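Local coordinates for uncharacterized protein (PDB 4R7F), which is of unknown function but has three immunoglobulin-like beta-sandwich domains, one of them probably related to type 9 secretion system plug proteins, and binds magnesium, at residues A[185-190]-A[216-221]; A[269-274]-A[371-376]. All coordinates share one frame; numbering follows the deposited sequence.

Contact 1: A[185-190]-A[216-221]; sequences VYQDNR and LIFPAG
Gln-187 NE2 is gripped by two hydrogen bonds, one to Pro-219 O and one to the hydroxyl of Tyr-374. The first crosses between the two segments: NE2 lies 2.9 Å from Pro-219 O with an N-H...O angle of 166°, the acceptor sits in the amide plane, and the donor approaches nearly along the C=O axis. The side chain bridges the gap because CG is anti to the backbone N (chi1 -176°) and the chain beyond it runs extended. At the other branch, Gln-187 OE1 accepts from Asn-193 ND2 and has a water 2.8 Å away, so both amide ends are fixed and the rotation of the group is set. The same water takes a weak bond from Arg-190 NH1. Gln-187 also packs on Phe-218: its amide end meets the ring tip to tip, OE1 3.9 Å from Phe-218 CD2, while Gln-187 CB rests against CD2 and CE2. Val-185 adds apolar packing with both branches: CG1 lies 3.9 Å from Phe-218 CZ, while CG2 meets Leu-216 CD2, also at 3.9 Å, crossing at about a right angle. From Gln-187 to Arg-190 the chain makes a type I' turn. The axes of the short strands 185-187 and 217-219 come within 9.5 Å, inclined by 21°, in two sheets that pack like beta-sandwich halves: strand 181-187 pairs with 373-380, and strand 207-219 with 160-168.

Contact 2: A[269-274]-A[371-376]; sequences DQDGRF and QNEYSI. With MG (magnesium ion), chain G.
Arg-273 and Glu-373 reach toward each other tip to tip, guanidinium and carboxylate nearly coplanar at 30°. This end-on salt bridge has two bonds: Arg-273 NH1 to Glu-373 OE1 at 3.0 Å (N-H...O 170°) and Arg-273 NH2 to Glu-373 OE2 at 3.1 Å, each oxygen using its syn lone pair. NH1 also donates to Gln-270 O from above that carbonyl's plane, tying the guanidinium to its own type I' turn. Asp-271 crosses Glu-373 obliquely, the carboxylate planes 74° apart. Asp-271 OD2 comes within 2.8 Å of Glu-373 OE1, a close pair of acceptors whose repulsion the guanidinium and the metal probably offset. An alanine in place of Arg-273 would remove both bonds to Glu-373 and would probably leave these two carboxylates poorly balanced. The other oxygen, Asp-271 OD1, binds magnesium at 2.2 Å, so one carboxylate faces the metal and the salt bridge at once. Asp-269 is bidentate, its OD1 2.5 Å and OD2 2.4 Å from MG, and its OD2 also accepts from Tyr-224 N. The backbone carbonyl Gln-371 O binds MG at 2.2 Å, and a water held by Asn-372 OD1 joins; Glu-223 completes the site. Thus the loop ahead of strand 274-276 is joined through metal and salt bridge to strand 373-380 and the residues leading into it; that strand lies between strands 181-187 and 389-397.

Overall arrangement
From the N terminus, contact 1 comes first: 216-221 returns to 185-190 and closes a loop of 25 intervening residues. Contact 2 opens only afterwards, at 269-274, and spans 96 residues before 371-376 closes it, so the two follow in series and neither encloses nor crosses the other. In space they meet, with centres about 9 Å apart. Strands 181-187 and 373-380 are antiparallel neighbours, joined by Tyr-186 O and Ser-375 N at 2.9 Å, while Ala-220 O lies 2.7 Å from Asn-372 ND2, a probable hydrogen bond. Contact 1 joins this sheet to strand 207-219; contact 2 joins it to the loop 269-274, which shares the magnesium site.

Contact 1: A[185-190]-A[216-221]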
ATOM      1  N   VAL A 185      -0.599  -5.659  19.115  1.00 25.27           N
ATOM      2  CA  VAL A 185      -0.014  -5.597  17.788  1.00 23.93           C
ATOM      3  C   VAL A 185      -0.052  -6.970  17.118  1.00 23.35           C
ATOM      4  O   VAL A 185       0.418  -7.958  17.660  1.00 27.17           O
ATOM      5  CB  VAL A 185       1.425  -5.046  17.879  1.00 23.68           C
ATOM      6  CG1 VAL A 185       2.056  -4.997  16.516  1.00 22.44           C
ATOM      7  CG2 VAL A 185       1.397  -3.648  18.492  1.00 22.46           C
ATOM      8  N   TYR A 186      -0.616  -7.031  15.922  1.00 26.10           N
ATOM      9  CA  TYR A 186      -0.810  -8.297  15.247  1.00 28.43           C
ATOM     10  C   TYR A 186      -0.093  -8.275  13.931  1.00 29.29           C
ATOM     11  O   TYR A 186      -0.253  -7.330  13.160  1.00 27.08           O
ATOM     12  CB  TYR A 186      -2.304  -8.541  14.995  1.00 29.59           C
ATOM     13  CG  TYR A 186      -3.146  -8.601  16.246  1.00 26.21           C
ATOM     14  CD1 TYR A 186      -3.301  -9.785  16.944  1.00 34.69           C
ATOM     15  CD2 TYR A 186      -3.812  -7.495  16.717  1.00 24.47           C
ATOM     16  CE1 TYR A 186      -4.090  -9.866  18.084  1.00 27.38           C
ATOM     17  CE2 TYR A 186      -4.593  -7.560  17.868  1.00 26.94           C
ATOM     18  CZ  TYR A 186      -4.732  -8.768  18.547  1.00 26.95           C
ATOM     19  OH  TYR A 186      -5.480  -8.863  19.712  1.00 27.52           O
ATOM     20  N   GLN A 187       0.678  -9.327  13.671  1.00 27.17           N
ATOM     21  CA  GLN A 187       1.331  -9.508  12.387  1.00 24.86           C
ATOM     22  C   GLN A 187       0.436 -10.355  11.514  1.00 28.51           C
ATOM     23  O   GLN A 187      -0.042 -11.408  11.959  1.00 27.32           O
ATOM     24  CB  GLN A 187       2.662 -10.229  12.568  1.00 25.97           C
ATOM     25  CG  GLN A 187       3.505 -10.400  11.327  1.00 22.37           C
ATOM     26  CD  GLN A 187       4.744 -11.267  11.576  1.00 25.13           C
ATOM     27  OE1 GLN A 187       4.677 -12.243  12.284  1.00 28.93           O
ATOM     28  NE2 GLN A 187       5.879 -10.903  10.978  1.00 29.05           N
ATOM     29  N   ASP A 188       0.204  -9.895  10.280  1.00 26.48           N
ATOM     30  CA  ASP A 188      -0.594 -10.635   9.284  1.00 25.29           C
ATOM     31  C   ASP A 188      -1.864 -11.263   9.893  1.00 28.30           C
ATOM     32  O   ASP A 188      -2.191 -12.421   9.630  1.00 28.72           O
ATOM     33  CB  ASP A 188       0.260 -11.685   8.540  1.00 21.18           C
ATOM     34  CG  ASP A 188       1.482 -11.072   7.852  1.00 26.40           C
ATOM     35  OD1 ASP A 188       1.389  -9.911   7.432  1.00 25.71           O
ATOM     36  OD2 ASP A 188       2.547 -11.727   7.761  1.00 29.16           O
ATOM     37  N   ASN A 189      -2.558 -10.481  10.721  1.00 25.31           N
ATOM     38  CA  ASN A 189      -3.807 -10.909  11.335  1.00 30.67           C
ATOM     39  C   ASN A 189      -3.748 -12.214  12.149  1.00 30.72           C
ATOM     40  O   ASN A 189      -4.739 -12.936  12.237  1.00 33.40           O
ATOM     41  CB  ASN A 189      -4.897 -10.934  10.247  1.00 30.31           C
ATOM     42  CG  ASN A 189      -5.422  -9.525   9.959  1.00 34.06           C
ATOM     43  OD1 ASN A 189      -6.073  -8.909  10.799  1.00 35.99           O
ATOM     44  ND2 ASN A 189      -5.087  -9.000   8.804  1.00 41.85           N
ATOM     45  N   ARG A 190      -2.577 -12.492  12.728  1.00 26.51           N
ATOM     46  CA  ARG A 190      -2.339 -13.715  13.492  1.00 26.38           C
ATOM     47  C   ARG A 190      -2.410 -13.349  14.950  1.00 25.59           C
ATOM     48  O   ARG A 190      -1.767 -12.374  15.396  1.00 25.33           O
ATOM     49  CB  ARG A 190      -0.957 -14.280  13.212  1.00 20.29           C
ATOM     50  CG  ARG A 190      -0.844 -14.990  11.875  1.00 26.06           C
ATOM     51  CD  ARG A 190       0.610 -15.283  11.481  1.00 22.32           C
ATOM     52  NE  ARG A 190       1.308 -16.006  12.539  1.00 23.72           N
ATOM     53  CZ  ARG A 190       2.618 -16.202  12.556  1.00 25.31           C
ATOM     54  NH1 ARG A 190       3.384 -15.713  11.597  1.00 26.93           N
ATOM     55  NH2 ARG A 190       3.168 -16.890  13.538  1.00 27.16           N
ATOM     56  N   LEU A 216       8.577  -5.590  20.175  1.00 29.10           N
ATOM     57  CA  LEU A 216       7.977  -5.211  18.919  1.00 29.35           C
ATOM     58  C   LEU A 216       8.810  -5.651  17.734  1.00 27.34           C
ATOM     59  O   LEU A 216       8.582  -5.198  16.610  1.00 31.49           O
ATOM     60  CB  LEU A 216       7.679  -3.721  18.876  1.00 31.46           C
ATOM     61  CG  LEU A 216       6.446  -3.335  19.671  1.00 34.50           C
ATOM     62  CD1 LEU A 216       6.275  -1.840  19.662  1.00 35.31           C
ATOM     63  CD2 LEU A 216       5.202  -4.013  19.139  1.00 42.22           C
ATOM     64  N   ILE A 217       9.728  -6.579  17.986  1.00 28.29           N
ATOM     65  CA  ILE A 217      10.536  -7.179  16.954  1.00 28.40           C
ATOM     66  C   ILE A 217       9.972  -8.560  16.634  1.00 27.41           C
ATOM     67  O   ILE A 217       9.898  -9.433  17.480  1.00 29.05           O
ATOM     68  CB  ILE A 217      12.004  -7.303  17.376  1.00 30.34           C
ATOM     69  CG1 ILE A 217      12.576  -5.921  17.678  1.00 30.03           C
ATOM     70  CG2 ILE A 217      12.803  -7.928  16.248  1.00 34.60           C
ATOM     71  CD1 ILE A 217      14.038  -5.925  18.084  1.00 32.61           C
ATOM     72  N   PHE A 218       9.572  -8.740  15.391  1.00 25.28           N
ATOM     73  CA  PHE A 218       8.891  -9.937  14.937  1.00 25.65           C
ATOM     74  C   PHE A 218       9.794 -10.659  13.987  1.00 29.34           C
ATOM     75  O   PHE A 218      10.557 -10.011  13.276  1.00 25.05           O
ATOM     76  CB  PHE A 218       7.686  -9.534  14.133  1.00 23.54           C
ATOM     77  CG  PHE A 218       6.561  -9.040  14.949  1.00 21.17           C
ATOM     78  CD1 PHE A 218       6.484  -7.705  15.306  1.00 23.08           C
ATOM     79  CD2 PHE A 218       5.533  -9.885  15.293  1.00 27.17           C
ATOM     80  CE1 PHE A 218       5.417  -7.221  16.045  1.00 27.70           C
ATOM     81  CE2 PHE A 218       4.470  -9.427  16.060  1.00 29.86           C
ATOM     82  CZ  PHE A 218       4.416  -8.086  16.437  1.00 29.81           C
ATOM     83  N   PRO A 219       9.679 -11.987  13.906  1.00 33.23           N
ATOM     84  CA  PRO A 219      10.399 -12.611  12.767  1.00 34.11           C
ATOM     85  C   PRO A 219       9.752 -12.216  11.446  1.00 32.61           C
ATOM     86  O   PRO A 219       8.525 -12.058  11.371  1.00 25.72           O
ATOM     87  CB  PRO A 219      10.254 -14.107  13.028  1.00 34.56           C
ATOM     88  CG  PRO A 219       9.086 -14.210  13.964  1.00 37.65           C
ATOM     89  CD  PRO A 219       9.101 -12.983  14.811  1.00 29.14           C
ATOM     90  N   ALA A 220      10.574 -12.032  10.420  1.00 30.18           N
ATOM     91  CA  ALA A 220      10.112 -11.408   9.196  1.00 25.76           C
ATOM     92  C   ALA A 220       9.303 -12.323   8.314  1.00 27.11           C
ATOM     93  O   ALA A 220       8.483 -11.857   7.499  1.00 24.69           O
ATOM     94  CB  ALA A 220      11.273 -10.804   8.428  1.00 29.45           C
ATOM     95  N   GLY A 221       9.522 -13.628   8.434  1.00 26.99           N
ATOM     96  CA  GLY A 221       8.800 -14.585   7.583  1.00 24.67           C
ATOM     97  C   GLY A 221       9.108 -14.393   6.117  1.00 28.96           C
ATOM     98  O   GLY A 221      10.198 -13.901   5.744  1.00 32.04           O
TER
HETATM   99  O   HOH W   1       6.201 -14.371  11.211  1.00 31.84           O

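Contact 2: A[269-274]-A[371-376]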
ATOM      1  N   ASP A 269       1.855 -11.248  -2.624  1.00 40.08           N
ATOM      2  CA  ASP A 269       0.845 -11.978  -1.868  1.00 36.54           C
ATOM      3  C   ASP A 269      -0.196 -11.038  -1.246  1.00 35.74           C
ATOM      4  O   ASP A 269      -0.194  -9.844  -1.471  1.00 34.16           O
ATOM      5  CB  ASP A 269       1.493 -12.870  -0.790  1.00 37.62           C
ATOM      6  CG  ASP A 269       2.071 -12.067   0.380  1.00 35.92           C
ATOM      7  OD1 ASP A 269       2.070 -10.823   0.322  1.00 36.88           O
ATOM      8  OD2 ASP A 269       2.535 -12.679   1.371  1.00 34.84           O
ATOM      9  N   GLN A 270      -1.093 -11.603  -0.462  1.00 34.52           N
ATOM     10  CA  GLN A 270      -2.126 -10.830   0.215  1.00 33.94           C
ATOM     11  C   GLN A 270      -2.168 -11.232   1.700  1.00 33.06           C
ATOM     12  O   GLN A 270      -3.219 -11.239   2.333  1.00 36.49           O
ATOM     13  CB  GLN A 270      -3.451 -11.052  -0.492  1.00 31.00           C
ATOM     14  CG  GLN A 270      -3.475 -10.526  -1.929  1.00 33.73           C
ATOM     15  CD  GLN A 270      -2.846 -11.465  -2.983  1.00 48.42           C
ATOM     16  OE1 GLN A 270      -2.871 -12.697  -2.865  1.00 40.54           O
ATOM     17  NE2 GLN A 270      -2.285 -10.868  -4.031  1.00 50.79           N
ATOM     18  N   ASP A 271      -0.982 -11.560   2.221  1.00 29.24           N
ATOM     19  CA  ASP A 271      -0.708 -11.830   3.649  1.00 27.44           C
ATOM     20  C   ASP A 271      -1.666 -12.811   4.342  1.00 30.70           C
ATOM     21  O   ASP A 271      -2.119 -12.538   5.464  1.00 31.70           O
ATOM     22  CB  ASP A 271      -0.680 -10.512   4.422  1.00 29.15           C
ATOM     23  CG  ASP A 271       0.454  -9.568   3.980  1.00 33.90           C
ATOM     24  OD1 ASP A 271       1.492 -10.021   3.420  1.00 28.79           O
ATOM     25  OD2 ASP A 271       0.293  -8.345   4.253  1.00 32.53           O
ATOM     26  N   GLY A 272      -1.995 -13.904   3.641  1.00 28.14           N
ATOM     27  CA  GLY A 272      -2.734 -15.017   4.166  1.00 28.01           C
ATOM     28  C   GLY A 272      -4.187 -15.039   3.735  1.00 34.11           C
ATOM     29  O   GLY A 272      -4.910 -15.971   4.031  1.00 27.79           O
ATOM     30  N   ARG A 273      -4.618 -14.028   3.005  1.00 30.70           N
ATOM     31  CA  ARG A 273      -5.997 -13.980   2.559  1.00 34.92           C
ATOM     32  C   ARG A 273      -6.295 -14.971   1.445  1.00 32.59           C
ATOM     33  O   ARG A 273      -5.383 -15.526   0.796  1.00 32.48           O
ATOM     34  CB  ARG A 273      -6.362 -12.574   2.077  1.00 37.84           C
ATOM     35  CG  ARG A 273      -6.284 -11.522   3.162  1.00 34.89           C
ATOM     36  CD  ARG A 273      -6.482 -10.132   2.597  1.00 38.47           C
ATOM     37  NE  ARG A 273      -6.569  -9.167   3.694  1.00 36.05           N
ATOM     38  CZ  ARG A 273      -5.529  -8.584   4.266  1.00 38.70           C
ATOM     39  NH1 ARG A 273      -4.298  -8.827   3.834  1.00 41.69           N
ATOM     40  NH2 ARG A 273      -5.720  -7.740   5.269  1.00 37.80           N
ATOM     41  N   PHE A 274      -7.591 -15.200   1.247  1.00 30.95           N
ATOM     42  CA  PHE A 274      -8.086 -15.958   0.106  1.00 27.41           C
ATOM     43  C   PHE A 274      -9.238 -15.215  -0.536  1.00 29.94           C
ATOM     44  O   PHE A 274      -9.836 -14.352   0.098  1.00 33.49           O
ATOM     45  CB  PHE A 274      -8.514 -17.381   0.517  1.00 31.54           C
ATOM     46  CG  PHE A 274      -9.734 -17.441   1.399  1.00 29.93           C
ATOM     47  CD1 PHE A 274     -10.991 -17.319   0.872  1.00 36.96           C
ATOM     48  CD2 PHE A 274      -9.610 -17.662   2.747  1.00 32.89           C
ATOM     49  CE1 PHE A 274     -12.085 -17.372   1.692  1.00 35.59           C
ATOM     50  CE2 PHE A 274     -10.690 -17.755   3.559  1.00 24.71           C
ATOM     51  CZ  PHE A 274     -11.932 -17.593   3.041  1.00 31.97           C
ATOM     52  N   GLN A 371       7.189  -8.420   2.647  1.00 29.32           N
ATOM     53  CA  GLN A 371       6.059  -7.509   2.844  1.00 34.47           C
ATOM     54  C   GLN A 371       5.076  -8.150   3.826  1.00 28.29           C
ATOM     55  O   GLN A 371       4.461  -9.197   3.535  1.00 35.24           O
ATOM     56  CB  GLN A 371       5.382  -7.188   1.492  1.00 33.87           C
ATOM     57  CG  GLN A 371       4.135  -6.283   1.598  1.00 65.38           C
ATOM     58  CD  GLN A 371       2.771  -6.983   1.898  1.00 81.13           C
ATOM     59  OE1 GLN A 371       2.430  -8.059   1.346  1.00 58.78           O
ATOM     60  NE2 GLN A 371       1.959  -6.319   2.748  1.00 60.97           N
ATOM     61  N   ASN A 372       4.945  -7.538   5.000  1.00 28.68           N
ATOM     62  CA  ASN A 372       3.975  -7.986   6.013  1.00 28.05           C
ATOM     63  C   ASN A 372       3.151  -6.809   6.435  1.00 31.98           C
ATOM     64  O   ASN A 372       3.514  -5.667   6.170  1.00 35.07           O
ATOM     65  CB  ASN A 372       4.692  -8.544   7.241  1.00 28.80           C
ATOM     66  CG  ASN A 372       5.343  -9.877   6.972  1.00 26.94           C
ATOM     67  OD1 ASN A 372       4.706 -10.830   6.486  1.00 30.43           O
ATOM     68  ND2 ASN A 372       6.610  -9.951   7.256  1.00 26.42           N
ATOM     69  N   GLU A 373       2.035  -7.074   7.087  1.00 28.41           N
ATOM     70  CA  GLU A 373       1.248  -5.994   7.666  1.00 31.31           C
ATOM     71  C   GLU A 373       1.179  -6.152   9.178  1.00 28.92           C
ATOM     72  O   GLU A 373       1.270  -7.258   9.683  1.00 29.91           O
ATOM     73  CB  GLU A 373      -0.153  -5.968   7.083  1.00 32.42           C
ATOM     74  CG  GLU A 373      -1.034  -7.137   7.480  1.00 36.82           C
ATOM     75  CD  GLU A 373      -2.275  -7.195   6.632  1.00 37.41           C
ATOM     76  OE1 GLU A 373      -2.150  -7.470   5.418  1.00 51.97           O
ATOM     77  OE2 GLU A 373      -3.357  -6.949   7.168  1.00 44.86           O
ATOM     78  N   TYR A 374       1.009  -5.040   9.881  1.00 26.71           N
ATOM     79  CA  TYR A 374       0.936  -5.032  11.325  1.00 30.63           C
ATOM     80  C   TYR A 374      -0.183  -4.122  11.727  1.00 29.24           C
ATOM     81  O   TYR A 374      -0.198  -2.975  11.329  1.00 24.11           O
ATOM     82  CB  TYR A 374       2.231  -4.497  11.924  1.00 29.83           C
ATOM     83  CG  TYR A 374       3.391  -5.353  11.571  1.00 27.08           C
ATOM     84  CD1 TYR A 374       4.071  -5.178  10.382  1.00 28.25           C
ATOM     85  CD2 TYR A 374       3.779  -6.387  12.385  1.00 24.94           C
ATOM     86  CE1 TYR A 374       5.146  -5.993  10.041  1.00 24.73           C
ATOM     87  CE2 TYR A 374       4.867  -7.189  12.055  1.00 24.17           C
ATOM     88  CZ  TYR A 374       5.537  -7.011  10.883  1.00 21.64           C
ATOM     89  OH  TYR A 374       6.584  -7.887  10.538  1.00 21.02           O
ATOM     90  N   SER A 375      -1.111  -4.636  12.511  1.00 26.82           N
ATOM     91  CA  SER A 375      -2.219  -3.829  13.000  1.00 30.04           C
ATOM     92  C   SER A 375      -1.992  -3.518  14.496  1.00 23.68           C
ATOM     93  O   SER A 375      -1.726  -4.413  15.288  1.00 23.83           O
ATOM     94  CB  SER A 375      -3.539  -4.557  12.790  1.00 28.72           C
ATOM     95  OG  SER A 375      -3.733  -5.021  11.460  1.00 31.35           O
ATOM     96  N   ILE A 376      -2.090  -2.245  14.843  1.00 22.73           N
ATOM     97  CA  ILE A 376      -1.837  -1.710  16.175  1.00 22.68           C
ATOM     98  C   ILE A 376      -3.170  -1.217  16.704  1.00 24.17           C
ATOM     99  O   ILE A 376      -3.796  -0.348  16.108  1.00 25.11           O
ATOM    100  CB  ILE A 376      -0.862  -0.552  16.102  1.00 23.84           C
ATOM    101  CG1 ILE A 376       0.440  -1.039  15.461  1.00 26.13           C
ATOM    102  CG2 ILE A 376      -0.581   0.033  17.488  1.00 25.80           C
ATOM    103  CD1 ILE A 376       1.282   0.091  14.945  1.00 28.98           C
TER
HETATM  104 MG    MG G 506       3.347 -10.681   2.438  1.00 21.09          MG
HETATM  105  O   HOH W   2       4.242 -12.159   4.086  1.00 27.20           O